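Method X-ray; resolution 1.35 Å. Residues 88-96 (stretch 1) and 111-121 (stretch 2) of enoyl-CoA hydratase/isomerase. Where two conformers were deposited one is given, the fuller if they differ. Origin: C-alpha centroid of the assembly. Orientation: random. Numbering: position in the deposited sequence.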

ATOM      1  N   SER A  88      16.590 -13.891  -9.195  1.00 10.41           N
ATOM      2  CA  SER A  88      16.007 -12.944 -10.154  1.00 11.68           C
ATOM      3  C   SER A  88      16.438 -13.352 -11.581  1.00 12.26           C
ATOM      4  O   SER A  88      17.360 -12.762 -12.144  1.00 13.95           O
ATOM      5  N   PRO A  89      15.770 -14.357 -12.159  1.00 14.29           N
ATOM      6  CA  PRO A  89      16.207 -14.921 -13.454  1.00 15.89           C
ATOM      7  C   PRO A  89      15.776 -14.112 -14.682  1.00 16.18           C
ATOM      8  O   PRO A  89      16.096 -14.494 -15.818  1.00 17.23           O
ATOM      9  N   VAL A  90      15.082 -12.997 -14.477  1.00 14.83           N
ATOM     10  CA  VAL A  90      14.718 -12.114 -15.581  1.00 14.25           C
ATOM     11  C   VAL A  90      15.299 -10.744 -15.290  1.00 14.63           C
ATOM     12  O   VAL A  90      14.886 -10.088 -14.319  1.00 14.98           O
ATOM     13  N   GLN A  91      16.270 -10.332 -16.094  1.00 14.84           N
ATOM     14  CA  GLN A  91      16.955  -9.062 -15.929  1.00 16.04           C
ATOM     15  C   GLN A  91      17.161  -8.459 -17.319  1.00 16.06           C
ATOM     16  O   GLN A  91      17.620  -9.144 -18.238  1.00 16.13           O
ATOM     17  N   PRO A  92      16.788  -7.182 -17.511  1.00 15.97           N
ATOM     18  CA  PRO A  92      16.181  -6.288 -16.525  1.00 15.18           C
ATOM     19  C   PRO A  92      14.758  -6.706 -16.185  1.00 14.10           C
ATOM     20  O   PRO A  92      14.105  -7.441 -16.965  1.00 14.98           O
ATOM     21  N   ALA A  93      14.288  -6.233 -15.041  1.00 12.86           N
ATOM     22  CA  ALA A  93      12.891  -6.432 -14.615  1.00 11.16           C
ATOM     23  C   ALA A  93      12.042  -5.423 -15.391  1.00 10.43           C
ATOM     24  O   ALA A  93      12.512  -4.349 -15.776  1.00 10.22           O
ATOM     25  N   ALA A  94      10.777  -5.750 -15.602  1.00  8.88           N
ATOM     26  CA  ALA A  94       9.891  -4.861 -16.352  1.00  8.63           C
ATOM     27  C   ALA A  94       9.842  -3.458 -15.730  1.00  8.24           C
ATOM     28  O   ALA A  94       9.764  -2.457 -16.469  1.00  8.17           O
ATOM     29  N   PHE A  95       9.888  -3.380 -14.393  1.00  7.62           N
ATOM     30  CA  PHE A  95       9.774  -2.089 -13.704  1.00  7.83           C
ATOM     31  C   PHE A  95      11.049  -1.223 -13.815  1.00  7.75           C
ATOM     32  O   PHE A  95      11.036  -0.086 -13.342  1.00  8.88           O
ATOM     33  N   GLU A  96      12.109  -1.747 -14.438  1.00  8.68           N
ATOM     34  CA  GLU A  96      13.329  -0.980 -14.677  0.70  9.06           C
ATOM     35  C   GLU A  96      13.302  -0.278 -16.029  1.00  9.23           C
ATOM     36  O   GLU A  96      14.186   0.538 -16.323  1.00 10.99           O
ATOM     37  N   GLY A 111       3.734 -19.455  -8.773  1.00  9.10           N
ATOM     38  CA  GLY A 111       5.151 -19.387  -8.403  1.00  9.74           C
ATOM     39  C   GLY A 111       5.849 -18.271  -9.150  1.00  9.41           C
ATOM     40  O   GLY A 111       5.381 -17.119  -9.114  1.00  8.89           O
ATOM     41  N   ILE A 112       6.955 -18.578  -9.824  1.00  9.63           N
ATOM     42  CA  ILE A 112       7.644 -17.559 -10.607  1.00 10.28           C
ATOM     43  C   ILE A 112       6.777 -17.038 -11.775  1.00  9.68           C
ATOM     44  O   ILE A 112       6.977 -15.908 -12.255  1.00  9.62           O
ATOM     45  N   GLY A 113       5.785 -17.823 -12.206  1.00  9.68           N
ATOM     46  CA  GLY A 113       4.811 -17.298 -13.170  1.00 10.27           C
ATOM     47  C   GLY A 113       4.090 -16.072 -12.624  1.00  9.69           C
ATOM     48  O   GLY A 113       3.859 -15.094 -13.354  1.00 11.12           O
ATOM     49  N   MET A 114       3.721 -16.135 -11.342  1.00  9.01           N
ATOM     50  CA  MET A 114       3.109 -14.983 -10.707  1.00  8.25           C
ATOM     51  C   MET A 114       4.138 -13.909 -10.325  1.00  7.37           C
ATOM     52  O   MET A 114       3.892 -12.713 -10.540  1.00  7.57           O
ATOM     53  N   THR A 115       5.280 -14.304  -9.755  1.00  7.59           N
ATOM     54  CA  THR A 115       6.217 -13.257  -9.295  1.00  8.07           C
ATOM     55  C   THR A 115       6.794 -12.449 -10.461  1.00  8.38           C
ATOM     56  O   THR A 115       6.984 -11.248 -10.305  1.00  8.20           O
ATOM     57  N   LEU A 116       7.000 -13.072 -11.624  1.00  8.44           N
ATOM     58  CA  LEU A 116       7.365 -12.296 -12.820  1.00  9.00           C
ATOM     59  C   LEU A 116       6.229 -11.395 -13.302  1.00  8.31           C
ATOM     60  O   LEU A 116       6.485 -10.291 -13.807  1.00  8.66           O
ATOM     61  N   ALA A 117       4.985 -11.840 -13.179  1.00  7.61           N
ATOM     62  CA  ALA A 117       3.857 -10.973 -13.541  1.00  7.74           C
ATOM     63  C   ALA A 117       3.790  -9.742 -12.648  1.00  7.63           C
ATOM     64  O   ALA A 117       3.364  -8.659 -13.102  1.00  7.84           O
ATOM     65  N   LEU A 118       4.243  -9.892 -11.398  1.00  7.06           N
ATOM     66  CA  LEU A 118       4.267  -8.756 -10.468  1.00  7.06           C
ATOM     67  C   LEU A 118       5.261  -7.671 -10.879  1.00  7.64           C
ATOM     68  O   LEU A 118       5.231  -6.586 -10.310  1.00  8.31           O
ATOM     69  N   HIS A 119       6.140  -7.928 -11.860  1.00  7.13           N
ATOM     70  CA  HIS A 119       7.055  -6.868 -12.315  1.00  7.41           C
ATOM     71  C   HIS A 119       6.345  -5.862 -13.205  1.00  7.04           C
ATOM     72  O   HIS A 119       6.854  -4.748 -13.382  1.00  7.91           O
ATOM     73  N   ALA A 120       5.223  -6.251 -13.815  1.00  7.12           N
ATOM     74  CA  ALA A 120       4.534  -5.377 -14.766  1.00  7.23           C
ATOM     75  C   ALA A 120       3.901  -4.172 -14.057  1.00  6.67           C
ATOM     76  O   ALA A 120       3.594  -4.217 -12.856  1.00  6.97           O
ATOM     77  N   ASP A 121       3.710  -3.085 -14.800  1.00  6.95           N
ATOM     78  CA  ASP A 121       3.033  -1.911 -14.237  1.00  6.97           C
ATOM     79  C   ASP A 121       1.581  -2.195 -13.903  1.00  7.02           C
ATOM     80  O   ASP A 121       1.049  -1.720 -12.891  1.00  8.09           O
TER

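No direct hydrogen bond joins the two stretches; the polar link between them is a single water. It accepts from A94 N at 2.9 Å and lies 2.6 Å from H119 ND1, a hydrogen bond whose direction the geometry leaves open. The nearest direct candidate, F95 N to H119 O, is 3.5 Å long and fails on angle.

H119 dominates the packing, with 103 Å² covered by stretch 1 out of 375 Å² buried on both sides together. Its CA-to-CB bond points toward stretch 1, and chi1 of -68° (m) with chi2 of -178° sets the imidazole against A93, A94 and F95. F95 departs sideways with chi1 of 62° (p) and chi2 of 78°, which presents its ring edge to the imidazole face: the ring planes meet at 80°, the centroids are 5.4 Å apart, and F95 CE2 comes within 3.9 Å of H119 CD2. A93 CB, directed toward stretch 2, approaches H119 ND1 to 3.6 Å. A94 also points inward, its CB 3.6 Å from H119 O and 3.9 Å from H119 CB, consistent with the close backbones here (A94 CA to H119 CA, 5.3 Å). H119 NE2 is hydrogen-bonded elsewhere in the structure, so both ring nitrogens have partners.

Toward the start of stretch 2, the contact is apolar. V90 (chi1 174°, t) and L116 (chi1 -70°, m; chi2 172°, t) point toward each other's stretch, and their side chains bridge a 7.9 Å separation between V90 CA and L116 CA by bringing V90 CG2 to 3.5 Å from L116 CD2. One turn earlier, I112, t at both chi angles, extends CD1 to 3.3 Å from CG of P89, a tight contact with a C-gamma endo ring.

Q91 points away; its NE2 instead donates to S88 O at 2.7 Å, within its own stretch.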

ATOM      1  CB  SER A  88      16.445 -11.514  -9.843  1.00 11.58           C
ATOM      2  OG  SER A  88      15.750 -11.011  -8.704  1.00 10.50           O
ATOM      3  CB  PRO A  89      15.522 -16.276 -13.470  1.00 16.70           C
ATOM      4  CG  PRO A  89      14.260 -16.052 -12.713  1.00 16.34           C
ATOM      5  CD  PRO A  89      14.665 -15.142 -11.583  1.00 14.59           C
ATOM      6  CB  VAL A  90      13.193 -12.037 -15.776  1.00 13.99           C
ATOM      7  CG1 VAL A  90      12.844 -11.003 -16.844  1.00 14.11           C
ATOM      8  CG2 VAL A  90      12.639 -13.399 -16.140  1.00 15.02           C
ATOM      9  CB  GLN A  91      18.294  -9.267 -15.207  1.00 16.96           C
ATOM     10  CG  GLN A  91      18.117  -9.800 -13.777  1.00 19.67           C
ATOM     11  CD  GLN A  91      19.428 -10.012 -13.051  1.00 21.99           C
ATOM     12  OE1 GLN A  91      20.307  -9.152 -13.070  1.00 25.25           O
ATOM     13  NE2 GLN A  91      19.558 -11.154 -12.385  1.00 21.50           N
ATOM     14  CB  PRO A  92      16.139  -4.950 -17.262  1.00 14.95           C
ATOM     15  CG  PRO A  92      16.010  -5.326 -18.689  1.00 16.39           C
ATOM     16  CD  PRO A  92      16.921  -6.529 -18.820  1.00 16.19           C
ATOM     17  CB  ALA A  93      12.752  -6.187 -13.144  1.00 12.53           C
ATOM     18  CB  ALA A  94       8.503  -5.470 -16.453  1.00  8.78           C
ATOM     19  CB  PHE A  95       9.323  -2.268 -12.231  1.00  9.04           C
ATOM     20  CG  PHE A  95      10.275  -3.055 -11.401  1.00  9.05           C
ATOM     21  CD1 PHE A  95      11.446  -2.476 -10.910  1.00 10.43           C
ATOM     22  CD2 PHE A  95      10.004  -4.392 -11.107  1.00 11.14           C
ATOM     23  CE1 PHE A  95      12.363  -3.228 -10.155  1.00 12.17           C
ATOM     24  CE2 PHE A  95      10.902  -5.151 -10.346  1.00 14.14           C
ATOM     25  CZ  PHE A  95      12.070  -4.580  -9.875  1.00 14.86           C
ATOM     26  CB  GLU A  96      14.559  -1.905 -14.596  0.70  9.82           C
ATOM     27  CG  GLU A  96      14.840  -2.335 -13.159  0.70 11.33           C
ATOM     28  CD  GLU A  96      15.914  -3.404 -12.970  0.70 16.00           C
ATOM     29  OE1 GLU A  96      16.121  -4.254 -13.840  0.70 13.64           O
ATOM     30  OE2 GLU A  96      16.524  -3.419 -11.876  0.70 19.93           O
ATOM     31  CB  ILE A 112       9.078 -17.992 -11.039  1.00 10.89           C
ATOM     32  CG1 ILE A 112       9.903 -16.733 -11.428  1.00 13.83           C
ATOM     33  CG2 ILE A 112       9.011 -19.150 -12.069  1.00 12.04           C
ATOM     34  CD1 ILE A 112      11.378 -16.870 -11.233  1.00 18.58           C
ATOM     35  CB  MET A 114       2.296 -15.400  -9.484  1.00  8.96           C
ATOM     36  CG  MET A 114       1.703 -14.216  -8.695  1.00  9.54           C
ATOM     37  SD  MET A 114       0.648 -13.075  -9.641  1.00 11.19           S
ATOM     38  CE  MET A 114      -0.747 -14.162  -9.842  1.00 13.15           C
ATOM     39  CB  THR A 115       7.310 -13.793  -8.362  1.00  7.70           C
ATOM     40  OG1 THR A 115       8.140 -14.679  -9.115  1.00  8.29           O
ATOM     41  CG2 THR A 115       6.717 -14.537  -7.163  1.00  8.92           C
ATOM     42  CB  LEU A 116       7.850 -13.176 -13.968  1.00 10.25           C
ATOM     43  CG  LEU A 116       9.199 -13.784 -13.672  1.00 13.06           C
ATOM     44  CD1 LEU A 116       9.500 -14.779 -14.743  1.00 15.99           C
ATOM     45  CD2 LEU A 116      10.327 -12.756 -13.548  1.00 14.39           C
ATOM     46  CB  ALA A 117       2.552 -11.745 -13.491  1.00  8.74           C
ATOM     47  CB  LEU A 118       4.549  -9.204  -9.038  1.00  7.20           C
ATOM     48  CG  LEU A 118       3.548 -10.157  -8.395  1.00  7.72           C
ATOM     49  CD1 LEU A 118       4.021 -10.458  -6.967  1.00  8.50           C
ATOM     50  CD2 LEU A 118       2.093  -9.625  -8.394  1.00  8.29           C
ATOM     51  CB  HIS A 119       8.220  -7.438 -13.112  1.00  7.67           C
ATOM     52  CG  HIS A 119       9.167  -8.264 -12.311  1.00  7.44           C
ATOM     53  ND1 HIS A 119      10.289  -8.820 -12.873  1.00 11.13           N
ATOM     54  CD2 HIS A 119       9.166  -8.621 -11.007  1.00  9.24           C
ATOM     55  CE1 HIS A 119      10.951  -9.487 -11.940  1.00 10.37           C
ATOM     56  NE2 HIS A 119      10.289  -9.388 -10.803  1.00 10.71           N
ATOM     57  CB  ALA A 120       3.456  -6.150 -15.543  1.00  8.02           C
ATOM     58  CB  ASP A 121       3.119  -0.762 -15.237  1.00  7.43           C
ATOM     59  CG  ASP A 121       4.534  -0.422 -15.594  1.00  7.55           C
ATOM     60  OD1 ASP A 121       5.334  -0.193 -14.654  1.00  8.03           O
ATOM     61  OD2 ASP A 121       4.863  -0.395 -16.802  1.00  7.66           O
TER
HETATM   62  O   HOH W   1      10.568  -8.673 -15.425  1.00 11.05           O